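Local coordinates for protein putative gamma-glutamylcyclotransferase YkqA (Bacillus subtilis, PDB 2QIK) that is a putative gamma-glutamylcyclotransferase, probably releasing gamma-glutamyl groups as a cyclic product, at residues K70-F75 / L95-N100; A140-A145 / H149-P154; F167-K170 / S175-D178; G184-V189 / P261-K266; F216-A221 / Y226-T231. All blocks are in the same frame, centred on the assembly; numbering follows the deposited sequence.

Interaction 1 of 5, residues K70-F75 / L95-N100; sequences KLDQFF and LIYFMN
Tyr97 carries this contact from the strand side, reaching two successive helix residues, Leu71 and Asp72, with the far end of its ring. The polar part is a single hydrogen bond in which Tyr97 OH donates to Asp72 OD1 over 2.9 Å. The hydroxyl approaches from above the carboxylate, 49° out of its plane. OD1, for its part, lies at the edge of the phenol ring, near the ring plane and 3.4 Å from Tyr97 CE1. The same oxygen also forms a salt bridge with Lys80, so it is gripped by a hydroxyl and an ammonium group together.

The arrangement is one of helix packed on sheet within the gamma-glutamylcyclotransferase domain: helix 65-74 lies against strand 90-98, an outermost strand of a five-stranded antiparallel sheet. The Tyr97 side chain crosses those of Leu71 and Asp72 at about a right angle.

The apolar part belongs to Leu71. Its CB sits 3.7 Å from Tyr97 CZ, and its CD1 branch runs on to Tyr97 CE2 at 3.9 Å. Leu71 also touches Leu5 of strand 3-7, and its side chain is about 4 Å from that of Leu11, a substrate-binding residue by similarity. Tyr97 O accepts a hydrogen bond from Tyr8 OH, and Tyr8 belongs to that same inferred site.

Interaction 2 of 5, residues A140-A145 / H149-P154; sequences ARFQKA and HYFQDP
Phe142 and Phe151 lie face to face, an almost textbook parallel stack formed by residues close in sequence. Their ring centroids are 3.8 Å apart and the planes differ by just 3°. The rings are slightly offset, so that Phe151 CD2 stands over the centre of the Phe142 ring and Phe142 CE2 over that of Phe151. The shortest approach joins Phe142 CE1 to Phe151 CG at 3.6 Å, and the same CE1 reaches back to Phe151 CB at 3.7 Å. No hydrogen bond crosses between the segments, so the contact rests on the two buried rings.

One step out, the backbones place them. Phe142 projects from helix 140-145, its CG anti to the carbonyl carbon (chi1 -61°), and Phe151 comes from the loop after that helix, with a similar first torsion. The side chains cross at about a right angle while the rings remain parallel. Beyond Phe151, Asp153 makes a salt bridge with Arg192, tying the loop to the neighbouring strand.

Further out, Tyr191 of strand 185-193 meets the Phe151 ring edge-to-face and also touches Phe142. Tyr200 and Arg204 of helix 198-204 pack on Phe142, which places the stack between that helix, helix 140-145 and strand 185-193.

Interaction 3 of 5, residues F167-K170 / S175-D178; sequences FTLK and SRAD
The Phe167 ring meets strand 174-180 obliquely, with Ala177 CB 3.8 Å from its CE2, and it also touches Leu267, His270 and Met271 of helix 261-273. The strands form an antiparallel hairpin interrupted by a classic beta bulge, in which Thr168 and Leu169 both face Arg176. Arg176 N donates to Leu169 O at 3.0 Å, whereas the return bond from Leu169 N to Arg176 O is weak. A glycine in place of Phe167 would probably leave Ala177 and the facing helix residues without their packing partner and open a gap between hairpin and helix. Beside the ring, Ser175 OG comes within 3.2 Å of Phe167 CB and is hydrogen-bonded to Ile241 O. Arg176 CB and CG lie beside Leu169 CD2, and the bend at chi2 (-68°) then turns the chain away to where its guanidinium reaches Asp173 in a salt bridge and Tyr247 in a cation-pi contact. Across the bulge, Thr168 OG1 donates to Asp178 OD2 over 2.7 Å, arriving 38° out of the carboxylate plane.

Interaction 4 of 5, residues G184-V189 / P261-K266; sequences GTTEGV and PEFTEK
Glu187 OE2 lies 3.5 Å from Phe263 CB, and its hydrogen bond is made with Ser260 OG, just before the helix begins. Ser260 OG also receives Phe263 N, so one serine hydroxyl links the carboxylate to the first turn and positions both partners of the contact. The start of the helix is likely to suit the negative charge of this carboxylate.

The alkyl part of Glu187 lies over one face of Phe263, with the carboxylate beside Phe263 CB. Glu187 CB stands 4.0 Å from the ring centroid in a CH-pi contact, displaced toward the rim, while Glu187 CG is 3.8 Å from Phe263 CG. The two side chains slide past each other in opposite directions, and the carboxylate plane is only 13° from that of the ring. This is helix-on-sheet packing: strand 185-193, central in a three-stranded antiparallel sheet, is crossed by helix 261-273, the short segments having axes 9.3 Å apart at 105°.

Phe263 reaches the strand because its CG is anti to the backbone N (chi1 178°), which carries the ring away from the helix. Replacing it with an alanine would probably strip the alkyl part of Glu187 of its aromatic cover and open a gap between helix and strand. At the far end of the ring, Phe263 CZ comes 3.3 Å from Thr186 OG1, approached obliquely; that hydroxyl is hydrogen-bonded to Thr165 OG1.

Interaction 5 of 5, residues F216-A221 / Y226-T231; sequences FVDVEA and YKDCLT
Val217 and Thr231 fit methyl against methyl on one side of this hairpin, their CG2 atoms 4.1 Å apart. Next along the same face, Val219 CG2 fills the space beside Cys229 SG at 4.0 Å, and Leu190 of strand 185-193 covers that sulfur-bearing side chain. Ala221 then offers a low CB to the Tyr226 ring, meeting CE2 at 4.0 Å, while Ala221 O lies at the ring edge. On the opposite face Phe216 turns its edge toward Asp228 O and reaches Leu230 CD1 with CE1.

The outline bulges at Asp228. Asp218 CG, anti to its carbonyl carbon (chi1 -67°), brings OD1 to within 2.9 Å of Asp228 N, a nearly straight bond (166° at the hydrogen) from the bulged backbone to a side-chain oxygen. A water donates to Asp218 OD1 and Asp228 OD2, probably easing the closeness of these like charges; Lys13 and Lys116 are their respective salt-bridge partners. Regular antiparallel bonds resume on either side, the register shifted by one: a beta bulge within hairpin 212-221/224-234.

Interaction 1 lies in the N-terminal gamma-glutamylcyclotransferase region and interactions 4 and 5 in the later AIG2-like one. Along the chain interactions 1, 2, 3 and 4 open in series, and interaction 5 is nested inside the loop that interaction 4 closes. Interaction 1 stands apart, its centre 28 Å from that of interaction 5 and 37 to 44 Å from those of interactions 2, 3 and 4. The other four cluster more tightly, centres 16 to 22 Å apart, yet none of the five touches another. Interactions 3 and 4 use strands that follow each other in the chain, 174-180 and 185-193. Helix-on-sheet packing thus occurs in both parts of the chain (interactions 1 and 4), with the inferred substrate site beside interaction 1.

Interaction 1 of 5, residues K70-F75 / L95-N100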
# COMPACT_ATOMS: atom_id res chain seq x y z
N LYS A 70 9.77 24.83 -9.10
CA LYS A 70 8.92 25.21 -7.99
C LYS A 70 9.42 24.51 -6.72
O LYS A 70 9.43 25.07 -5.63
CB LYS A 70 7.42 24.94 -8.27
CG LYS A 70 6.88 25.83 -9.27
CD LYS A 70 5.63 25.40 -9.90
CE LYS A 70 4.57 25.66 -9.12
NZ LYS A 70 3.27 25.06 -9.60
N LEU A 71 9.68 23.22 -6.84
CA LEU A 71 10.19 22.45 -5.70
C LEU A 71 11.56 22.92 -5.23
O LEU A 71 11.81 23.07 -4.03
CB LEU A 71 10.23 20.94 -6.03
CG LEU A 71 8.87 20.33 -6.37
CD1 LEU A 71 9.08 18.83 -6.62
CD2 LEU A 71 7.82 20.56 -5.34
N ASP A 72 12.49 23.16 -6.16
CA ASP A 72 13.73 23.71 -5.81
C ASP A 72 13.62 25.00 -4.99
O ASP A 72 14.33 25.20 -4.00
CB ASP A 72 14.54 24.04 -7.06
CG ASP A 72 15.00 22.87 -7.85
OD1 ASP A 72 15.10 21.74 -7.33
OD2 ASP A 72 15.43 23.07 -9.03
N GLN A 73 12.71 25.85 -5.40
CA GLN A 73 12.52 27.12 -4.71
C GLN A 73 11.82 26.97 -3.37
O GLN A 73 12.16 27.73 -2.44
CB GLN A 73 11.72 28.11 -5.53
CG GLN A 73 12.40 28.57 -6.76
CD GLN A 73 11.49 29.41 -7.65
OE1 GLN A 73 11.66 29.33 -8.86
NE2 GLN A 73 10.60 30.21 -7.07
N PHE A 74 10.85 26.06 -3.25
CA PHE A 74 10.11 25.88 -2.01
C PHE A 74 10.98 25.29 -0.91
O PHE A 74 10.93 25.70 0.24
CB PHE A 74 8.85 25.09 -2.30
CG PHE A 74 7.89 25.09 -1.16
CD1 PHE A 74 6.95 26.09 -1.05
CD2 PHE A 74 7.93 24.09 -0.23
CE1 PHE A 74 6.07 26.12 -0.04
CE2 PHE A 74 7.02 24.11 0.85
CZ PHE A 74 6.12 25.11 0.94
N PHE A 75 11.73 24.24 -1.30
CA PHE A 75 12.52 23.45 -0.36
C PHE A 75 13.93 23.99 -0.13
O PHE A 75 14.91 23.41 -0.50
CB PHE A 75 12.55 21.96 -0.79
CG PHE A 75 11.23 21.28 -0.61
CD1 PHE A 75 10.26 21.20 -1.62
CD2 PHE A 75 10.93 20.75 0.60
CE1 PHE A 75 9.04 20.65 -1.43
CE2 PHE A 75 9.71 20.15 0.77
CZ PHE A 75 8.78 20.12 -0.24
N LEU A 95 14.36 11.41 -9.31
CA LEU A 95 14.87 12.42 -8.43
C LEU A 95 14.30 12.24 -7.04
O LEU A 95 13.18 11.78 -6.84
CB LEU A 95 14.36 13.77 -8.92
CG LEU A 95 15.03 14.27 -10.17
CD1 LEU A 95 14.26 15.48 -10.75
CD2 LEU A 95 16.51 14.68 -9.88
N ILE A 96 15.06 12.71 -6.06
CA ILE A 96 14.61 12.70 -4.65
C ILE A 96 15.25 13.91 -3.98
O ILE A 96 16.41 14.21 -4.24
CB ILE A 96 14.96 11.40 -3.94
CG1 ILE A 96 14.31 11.31 -2.56
CG2 ILE A 96 16.45 11.18 -3.88
CD1 ILE A 96 14.52 9.92 -1.88
N TYR A 97 14.49 14.60 -3.11
CA TYR A 97 14.97 15.72 -2.33
C TYR A 97 15.36 15.24 -0.96
O TYR A 97 14.69 14.43 -0.36
CB TYR A 97 13.88 16.81 -2.24
CG TYR A 97 13.69 17.59 -3.52
CD1 TYR A 97 14.30 18.82 -3.71
CD2 TYR A 97 12.94 17.09 -4.56
CE1 TYR A 97 14.13 19.54 -4.91
CE2 TYR A 97 12.77 17.79 -5.77
CZ TYR A 97 13.42 19.00 -5.94
OH TYR A 97 13.17 19.64 -7.12
N PHE A 98 16.39 15.87 -0.40
CA PHE A 98 16.87 15.51 0.97
C PHE A 98 17.46 16.71 1.64
O PHE A 98 18.00 17.58 0.98
CB PHE A 98 17.91 14.33 0.89
CG PHE A 98 19.17 14.69 0.14
CD1 PHE A 98 20.31 15.16 0.83
CD2 PHE A 98 19.28 14.46 -1.24
CE1 PHE A 98 21.50 15.43 0.15
CE2 PHE A 98 20.45 14.77 -1.91
CZ PHE A 98 21.56 15.24 -1.22
N MSE A 99 17.33 16.77 2.95
CA MSE A 99 18.07 17.81 3.71
C MSE A 99 19.15 17.07 4.50
O MSE A 99 18.79 16.18 5.32
CB MSE A 99 17.14 18.53 4.70
CG MSE A 99 15.94 17.87 5.41
SE MSE A 99 15.14 18.37 7.28
CE MSE A 99 13.15 18.52 7.10
N ASN A 100 20.41 17.40 4.37
CA ASN A 100 21.46 16.89 5.33
C ASN A 100 21.24 17.35 6.76
O ASN A 100 20.69 18.44 7.00
CB ASN A 100 22.87 17.30 4.90
CG ASN A 100 23.80 17.63 6.09
OD1 ASN A 100 24.25 18.78 6.28
ND2 ASN A 100 24.09 16.62 6.90

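Interaction 2 of 5, residues A140-A145 / H149-P154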
# COMPACT_ATOMS: atom_id res chain seq x y z
N ALA A 140 -14.29 -15.62 9.76
CA ALA A 140 -14.07 -16.72 10.70
C ALA A 140 -12.81 -16.53 11.54
O ALA A 140 -12.84 -16.74 12.73
CB ALA A 140 -13.98 -18.03 9.97
N ARG A 141 -11.70 -16.09 10.95
CA ARG A 141 -10.45 -15.86 11.70
C ARG A 141 -10.67 -14.69 12.68
O ARG A 141 -10.21 -14.78 13.79
CB ARG A 141 -9.20 -15.66 10.85
CG ARG A 141 -8.75 -16.93 10.16
CD ARG A 141 -7.46 -16.69 9.39
NE ARG A 141 -6.40 -16.32 10.33
CZ ARG A 141 -5.19 -15.89 9.99
NH1 ARG A 141 -4.96 -15.78 8.74
NH2 ARG A 141 -4.30 -15.53 10.96
N PHE A 142 -11.37 -13.64 12.27
CA PHE A 142 -11.69 -12.58 13.22
C PHE A 142 -12.40 -13.15 14.43
O PHE A 142 -12.13 -12.80 15.58
CB PHE A 142 -12.57 -11.50 12.62
CG PHE A 142 -11.99 -10.73 11.43
CD1 PHE A 142 -12.86 -10.32 10.42
CD2 PHE A 142 -10.67 -10.35 11.35
CE1 PHE A 142 -12.40 -9.56 9.35
CE2 PHE A 142 -10.21 -9.57 10.25
CZ PHE A 142 -11.09 -9.23 9.24
N GLN A 143 -13.41 -13.96 14.17
CA GLN A 143 -14.21 -14.53 15.28
C GLN A 143 -13.33 -15.36 16.19
O GLN A 143 -13.45 -15.29 17.41
CB GLN A 143 -15.34 -15.38 14.74
CG GLN A 143 -16.42 -14.58 14.06
CD GLN A 143 -17.48 -15.42 13.42
OE1 GLN A 143 -18.67 -15.04 13.41
NE2 GLN A 143 -17.10 -16.60 12.96
N LYS A 144 -12.46 -16.21 15.65
CA LYS A 144 -11.54 -17.03 16.46
C LYS A 144 -10.59 -16.23 17.33
O LYS A 144 -10.25 -16.64 18.42
CB LYS A 144 -10.73 -17.99 15.62
CG LYS A 144 -11.52 -19.06 14.99
CD LYS A 144 -10.63 -19.99 14.21
CE LYS A 144 -11.18 -20.20 12.83
NZ LYS A 144 -10.25 -19.90 11.71
N ALA A 145 -10.18 -15.05 16.84
CA ALA A 145 -9.29 -14.18 17.55
C ALA A 145 -10.05 -13.26 18.51
O ALA A 145 -9.41 -12.51 19.23
CB ALA A 145 -8.51 -13.37 16.55
N HIS A 149 -15.97 -8.16 16.50
CA HIS A 149 -16.68 -6.97 16.90
C HIS A 149 -16.15 -5.68 16.27
O HIS A 149 -16.90 -4.71 16.15
CB HIS A 149 -16.70 -6.86 18.43
CG HIS A 149 -15.38 -6.69 19.10
ND1 HIS A 149 -14.84 -5.45 19.34
CD2 HIS A 149 -14.45 -7.60 19.48
CE1 HIS A 149 -13.67 -5.61 19.93
NE2 HIS A 149 -13.39 -6.89 20.01
N TYR A 150 -14.88 -5.68 15.84
CA TYR A 150 -14.28 -4.52 15.17
C TYR A 150 -14.61 -4.45 13.67
O TYR A 150 -14.40 -3.44 13.07
CB TYR A 150 -12.80 -4.53 15.32
CG TYR A 150 -12.25 -4.23 16.68
CD1 TYR A 150 -12.72 -3.14 17.44
CD2 TYR A 150 -11.23 -4.95 17.23
CE1 TYR A 150 -12.13 -2.79 18.65
CE2 TYR A 150 -10.68 -4.64 18.42
CZ TYR A 150 -11.12 -3.52 19.13
OH TYR A 150 -10.56 -3.09 20.32
N PHE A 151 -15.08 -5.58 13.09
CA PHE A 151 -15.18 -5.79 11.66
C PHE A 151 -16.67 -5.94 11.31
O PHE A 151 -17.03 -6.53 10.29
CB PHE A 151 -14.31 -6.91 11.17
CG PHE A 151 -12.87 -6.64 11.37
CD1 PHE A 151 -12.14 -5.92 10.46
CD2 PHE A 151 -12.22 -7.10 12.50
CE1 PHE A 151 -10.84 -5.63 10.66
CE2 PHE A 151 -10.90 -6.83 12.73
CZ PHE A 151 -10.19 -6.09 11.82
N GLN A 152 -17.54 -5.29 12.09
CA GLN A 152 -19.01 -5.34 11.89
C GLN A 152 -19.59 -4.00 11.41
O GLN A 152 -20.81 -3.77 11.45
CB GLN A 152 -19.66 -5.88 13.17
CG GLN A 152 -19.41 -7.37 13.41
CD GLN A 152 -19.74 -7.89 14.82
OE1 GLN A 152 -19.44 -9.05 15.15
NE2 GLN A 152 -20.26 -7.03 15.65
N ASP A 153 -18.71 -3.12 10.95
CA ASP A 153 -19.17 -1.83 10.36
C ASP A 153 -18.50 -1.70 8.97
O ASP A 153 -17.70 -0.78 8.70
CB ASP A 153 -18.81 -0.62 11.25
CG ASP A 153 -19.45 0.69 10.81
OD1 ASP A 153 -20.39 0.72 10.02
OD2 ASP A 153 -19.03 1.71 11.28
N PRO A 154 -18.81 -2.62 8.07
CA PRO A 154 -18.33 -2.51 6.70
C PRO A 154 -18.97 -1.30 6.04
O PRO A 154 -20.18 -1.11 6.09
CB PRO A 154 -18.72 -3.84 6.04
CG PRO A 154 -19.94 -4.25 6.81
CD PRO A 154 -19.67 -3.81 8.22

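Interaction 3 of 5, residues F167-K170 / S175-D178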
# COMPACT_ATOMS: atom_id res chain seq x y z
N PHE A 167 -1.62 -13.68 -6.39
CA PHE A 167 -1.24 -14.60 -5.32
C PHE A 167 0.29 -14.73 -5.32
O PHE A 167 0.83 -15.70 -5.84
CB PHE A 167 -2.00 -15.91 -5.50
CG PHE A 167 -3.44 -15.68 -5.27
CD1 PHE A 167 -4.26 -15.10 -6.22
CD2 PHE A 167 -3.94 -15.89 -4.02
CE1 PHE A 167 -5.56 -14.74 -5.88
CE2 PHE A 167 -5.23 -15.60 -3.70
CZ PHE A 167 -6.02 -14.98 -4.60
N THR A 168 0.94 -13.70 -4.77
CA THR A 168 2.37 -13.52 -4.92
C THR A 168 3.18 -13.84 -3.66
O THR A 168 4.41 -13.81 -3.74
CB THR A 168 2.66 -12.08 -5.29
OG1 THR A 168 2.33 -11.27 -4.17
CG2 THR A 168 1.90 -11.57 -6.49
N LEU A 169 2.55 -14.13 -2.53
CA LEU A 169 3.29 -14.52 -1.31
C LEU A 169 3.46 -16.00 -1.35
O LEU A 169 2.48 -16.73 -1.36
CB LEU A 169 2.54 -14.12 -0.04
CG LEU A 169 3.34 -14.42 1.21
CD1 LEU A 169 4.41 -13.47 1.45
CD2 LEU A 169 2.39 -14.44 2.42
N LYS A 170 4.69 -16.47 -1.40
CA LYS A 170 4.88 -17.91 -1.46
C LYS A 170 5.06 -18.51 -0.06
O LYS A 170 5.90 -18.11 0.73
CB LYS A 170 5.97 -18.20 -2.45
CG LYS A 170 6.29 -19.68 -2.60
CD LYS A 170 7.13 -20.14 -1.40
CE LYS A 170 8.37 -19.32 -1.10
NZ LYS A 170 9.19 -19.31 -2.34
N SER A 175 0.11 -20.17 -2.13
CA SER A 175 0.25 -18.73 -2.10
C SER A 175 -0.73 -18.03 -1.13
O SER A 175 -1.68 -18.66 -0.60
CB SER A 175 -0.11 -18.22 -3.46
OG SER A 175 -1.45 -18.51 -3.73
N ARG A 176 -0.43 -16.78 -0.80
CA ARG A 176 -1.41 -15.86 -0.23
C ARG A 176 -1.56 -14.65 -1.15
O ARG A 176 -0.72 -14.39 -2.01
CB ARG A 176 -1.03 -15.43 1.19
CG ARG A 176 -0.78 -16.63 2.13
CD ARG A 176 -1.98 -17.39 2.44
NE ARG A 176 -1.78 -18.39 3.45
CZ ARG A 176 -1.26 -19.58 3.25
NH1 ARG A 176 -0.81 -19.95 2.10
NH2 ARG A 176 -1.13 -20.43 4.28
N ALA A 177 -2.63 -13.92 -0.95
CA ALA A 177 -3.04 -12.82 -1.78
C ALA A 177 -2.21 -11.55 -1.61
O ALA A 177 -1.58 -11.33 -0.60
CB ALA A 177 -4.48 -12.51 -1.59
N ASP A 178 -2.33 -10.72 -2.59
CA ASP A 178 -1.60 -9.47 -2.77
C ASP A 178 -2.38 -8.62 -3.75
O ASP A 178 -3.28 -9.13 -4.41
CB ASP A 178 -0.20 -9.73 -3.35
CG ASP A 178 0.72 -8.54 -3.36
OD1 ASP A 178 0.56 -7.59 -2.52
OD2 ASP A 178 1.73 -8.60 -4.12

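Interaction 4 of 5, residues G184-V189 / P261-K266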
# COMPACT_ATOMS: atom_id res chain seq x y z
N GLY A 184 -4.48 -3.11 -13.68
CA GLY A 184 -5.73 -3.85 -13.70
C GLY A 184 -6.77 -3.09 -12.85
O GLY A 184 -6.65 -1.90 -12.52
N THR A 185 -7.84 -3.78 -12.52
CA THR A 185 -8.88 -3.26 -11.60
C THR A 185 -9.27 -4.38 -10.69
O THR A 185 -9.26 -5.54 -11.09
CB THR A 185 -10.11 -2.72 -12.39
OG1 THR A 185 -10.90 -1.95 -11.50
CG2 THR A 185 -11.11 -3.81 -12.76
N THR A 186 -9.54 -4.06 -9.45
CA THR A 186 -9.96 -5.04 -8.49
C THR A 186 -11.02 -4.54 -7.52
O THR A 186 -11.41 -3.37 -7.60
CB THR A 186 -8.71 -5.59 -7.82
OG1 THR A 186 -9.04 -6.88 -7.25
CG2 THR A 186 -8.12 -4.68 -6.74
N GLU A 187 -11.50 -5.44 -6.65
CA GLU A 187 -12.51 -5.13 -5.67
C GLU A 187 -12.08 -5.69 -4.33
O GLU A 187 -11.34 -6.67 -4.25
CB GLU A 187 -13.92 -5.72 -6.05
CG GLU A 187 -14.46 -5.28 -7.38
CD GLU A 187 -15.92 -5.67 -7.57
OE1 GLU A 187 -16.57 -6.17 -6.63
OE2 GLU A 187 -16.39 -5.47 -8.72
N GLY A 188 -12.62 -5.06 -3.30
CA GLY A 188 -12.49 -5.58 -1.94
C GLY A 188 -13.57 -5.00 -1.07
O GLY A 188 -14.50 -4.37 -1.56
N VAL A 189 -13.43 -5.20 0.21
CA VAL A 189 -14.40 -4.72 1.24
C VAL A 189 -13.64 -3.63 2.03
O VAL A 189 -12.54 -3.86 2.51
CB VAL A 189 -14.81 -5.89 2.23
CG1 VAL A 189 -15.83 -5.45 3.26
CG2 VAL A 189 -15.27 -7.14 1.49
N PRO A 261 -20.87 -10.18 -8.46
CA PRO A 261 -20.82 -11.51 -9.02
C PRO A 261 -19.78 -11.65 -10.16
O PRO A 261 -19.10 -12.62 -10.20
CB PRO A 261 -22.29 -11.76 -9.43
CG PRO A 261 -23.07 -10.75 -8.80
CD PRO A 261 -22.26 -9.63 -8.42
N GLU A 262 -19.64 -10.65 -11.04
CA GLU A 262 -18.74 -10.78 -12.20
C GLU A 262 -17.32 -10.81 -11.65
O GLU A 262 -16.50 -11.60 -12.12
CB GLU A 262 -18.84 -9.63 -13.23
CG GLU A 262 -17.85 -9.67 -14.48
CD GLU A 262 -18.07 -10.79 -15.56
OE1 GLU A 262 -17.20 -11.03 -16.54
OE2 GLU A 262 -19.14 -11.45 -15.48
N PHE A 263 -17.04 -10.00 -10.65
CA PHE A 263 -15.67 -9.99 -10.12
C PHE A 263 -15.38 -11.24 -9.37
O PHE A 263 -14.31 -11.83 -9.55
CB PHE A 263 -15.44 -8.79 -9.21
CG PHE A 263 -14.07 -8.80 -8.63
CD1 PHE A 263 -13.01 -8.36 -9.38
CD2 PHE A 263 -13.84 -9.29 -7.35
CE1 PHE A 263 -11.71 -8.47 -8.88
CE2 PHE A 263 -12.55 -9.39 -6.88
CZ PHE A 263 -11.51 -8.96 -7.65
N THR A 264 -16.33 -11.73 -8.57
CA THR A 264 -16.12 -12.94 -7.82
C THR A 264 -15.88 -14.10 -8.71
O THR A 264 -14.99 -14.92 -8.48
CB THR A 264 -17.33 -13.18 -6.91
OG1 THR A 264 -17.40 -12.14 -5.95
CG2 THR A 264 -17.25 -14.52 -6.21
N GLU A 265 -16.61 -14.14 -9.83
CA GLU A 265 -16.38 -15.22 -10.78
C GLU A 265 -15.01 -15.19 -11.41
O GLU A 265 -14.34 -16.23 -11.57
CB GLU A 265 -17.42 -15.13 -11.90
CG GLU A 265 -17.11 -16.12 -12.97
CD GLU A 265 -18.07 -16.03 -14.14
OE1 GLU A 265 -18.32 -17.14 -14.68
OE2 GLU A 265 -18.58 -14.97 -14.52
N LYS A 266 -14.56 -14.00 -11.81
CA LYS A 266 -13.22 -13.81 -12.31
C LYS A 266 -12.14 -14.22 -11.32
O LYS A 266 -11.16 -14.84 -11.71
CB LYS A 266 -13.03 -12.37 -12.69
CG LYS A 266 -13.47 -12.05 -14.04
CD LYS A 266 -12.79 -10.67 -14.45
CE LYS A 266 -13.34 -10.23 -15.76
NZ LYS A 266 -12.52 -9.05 -16.41

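Interaction 5 of 5, residues F216-A221 / Y226-T231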
# COMPACT_ATOMS: atom_id res chain seq x y z
N PHE A 216 -1.29 2.32 1.48
CA PHE A 216 -2.43 3.24 1.42
C PHE A 216 -2.98 3.30 -0.01
O PHE A 216 -2.17 3.37 -0.96
CB PHE A 216 -2.07 4.63 1.93
CG PHE A 216 -1.59 4.54 3.35
CD1 PHE A 216 -2.45 4.52 4.38
CD2 PHE A 216 -0.26 4.26 3.61
CE1 PHE A 216 -2.00 4.27 5.68
CE2 PHE A 216 0.19 3.99 4.88
CZ PHE A 216 -0.71 4.04 5.90
N VAL A 217 -4.28 3.28 -0.11
CA VAL A 217 -4.98 3.36 -1.36
C VAL A 217 -6.20 4.21 -1.18
O VAL A 217 -6.78 4.33 -0.13
CB VAL A 217 -5.37 1.95 -1.91
CG1 VAL A 217 -4.16 1.20 -2.32
CG2 VAL A 217 -6.24 1.16 -0.93
N ASP A 218 -6.64 4.79 -2.30
CA ASP A 218 -7.92 5.57 -2.37
C ASP A 218 -8.93 4.70 -3.09
O ASP A 218 -8.64 4.13 -4.15
CB ASP A 218 -7.77 6.87 -3.15
CG ASP A 218 -6.89 7.89 -2.48
OD1 ASP A 218 -6.40 7.72 -1.35
OD2 ASP A 218 -6.72 8.98 -3.09
N VAL A 219 -10.15 4.53 -2.54
CA VAL A 219 -11.13 3.64 -3.12
C VAL A 219 -12.47 4.27 -3.19
O VAL A 219 -12.69 5.26 -2.50
CB VAL A 219 -11.26 2.27 -2.39
CG1 VAL A 219 -9.95 1.57 -2.28
CG2 VAL A 219 -11.95 2.46 -1.01
N GLU A 220 -13.33 3.67 -4.06
CA GLU A 220 -14.67 4.10 -4.21
C GLU A 220 -15.62 3.10 -3.58
O GLU A 220 -15.59 1.99 -3.98
CB GLU A 220 -15.02 4.38 -5.69
CG GLU A 220 -16.10 5.45 -5.66
CD GLU A 220 -16.57 5.98 -6.99
OE1 GLU A 220 -15.84 5.83 -8.02
OE2 GLU A 220 -17.69 6.56 -6.95
N ALA A 221 -16.47 3.56 -2.69
CA ALA A 221 -17.43 2.64 -2.03
C ALA A 221 -18.69 3.47 -1.82
O ALA A 221 -18.65 4.47 -1.06
CB ALA A 221 -16.86 2.12 -0.65
N TYR A 226 -13.02 7.42 -0.67
CA TYR A 226 -12.33 7.34 0.61
C TYR A 226 -10.81 7.41 0.38
O TYR A 226 -10.25 6.61 -0.38
CB TYR A 226 -12.67 6.00 1.32
CG TYR A 226 -14.12 5.97 1.79
CD1 TYR A 226 -14.40 6.34 3.10
CD2 TYR A 226 -15.12 5.54 0.97
CE1 TYR A 226 -15.72 6.29 3.61
CE2 TYR A 226 -16.43 5.53 1.42
CZ TYR A 226 -16.68 5.91 2.74
OH TYR A 226 -17.95 5.90 3.25
N LYS A 227 -10.17 8.31 1.08
CA LYS A 227 -8.71 8.62 0.84
C LYS A 227 -7.83 8.00 1.92
O LYS A 227 -8.18 7.94 3.10
CB LYS A 227 -8.49 10.13 0.96
CG LYS A 227 -9.24 10.86 -0.14
CD LYS A 227 -9.13 12.32 -0.05
CE LYS A 227 -9.94 12.95 -1.17
NZ LYS A 227 -9.76 12.43 -2.58
N ASP A 228 -6.67 7.51 1.51
CA ASP A 228 -5.69 7.01 2.48
C ASP A 228 -6.23 5.86 3.28
O ASP A 228 -6.01 5.77 4.47
CB ASP A 228 -5.12 8.13 3.32
CG ASP A 228 -4.15 8.98 2.58
OD1 ASP A 228 -3.94 10.16 3.01
OD2 ASP A 228 -3.53 8.60 1.57
N CYS A 229 -6.95 4.94 2.60
CA CYS A 229 -7.41 3.72 3.24
C CYS A 229 -6.20 2.80 3.45
O CYS A 229 -5.32 2.70 2.60
CB CYS A 229 -8.39 3.00 2.36
SG CYS A 229 -9.85 3.95 2.01
N LEU A 230 -6.12 2.18 4.62
CA LEU A 230 -5.07 1.21 4.91
C LEU A 230 -5.33 -0.09 4.21
O LEU A 230 -6.45 -0.61 4.18
CB LEU A 230 -5.10 0.92 6.39
CG LEU A 230 -4.18 -0.21 6.92
CD1 LEU A 230 -2.72 0.20 6.72
CD2 LEU A 230 -4.44 -0.50 8.31
N THR A 231 -4.28 -0.66 3.61
CA THR A 231 -4.27 -2.03 3.15
C THR A 231 -2.91 -2.63 3.43
O THR A 231 -2.08 -1.97 4.05
CB THR A 231 -4.73 -2.05 1.67
OG1 THR A 231 -5.08 -3.40 1.32
CG2 THR A 231 -3.69 -1.60 0.72
O HOH W 1 -3.82 6.83 -0.64
O HOH W 2 -20.18 4.62 0.88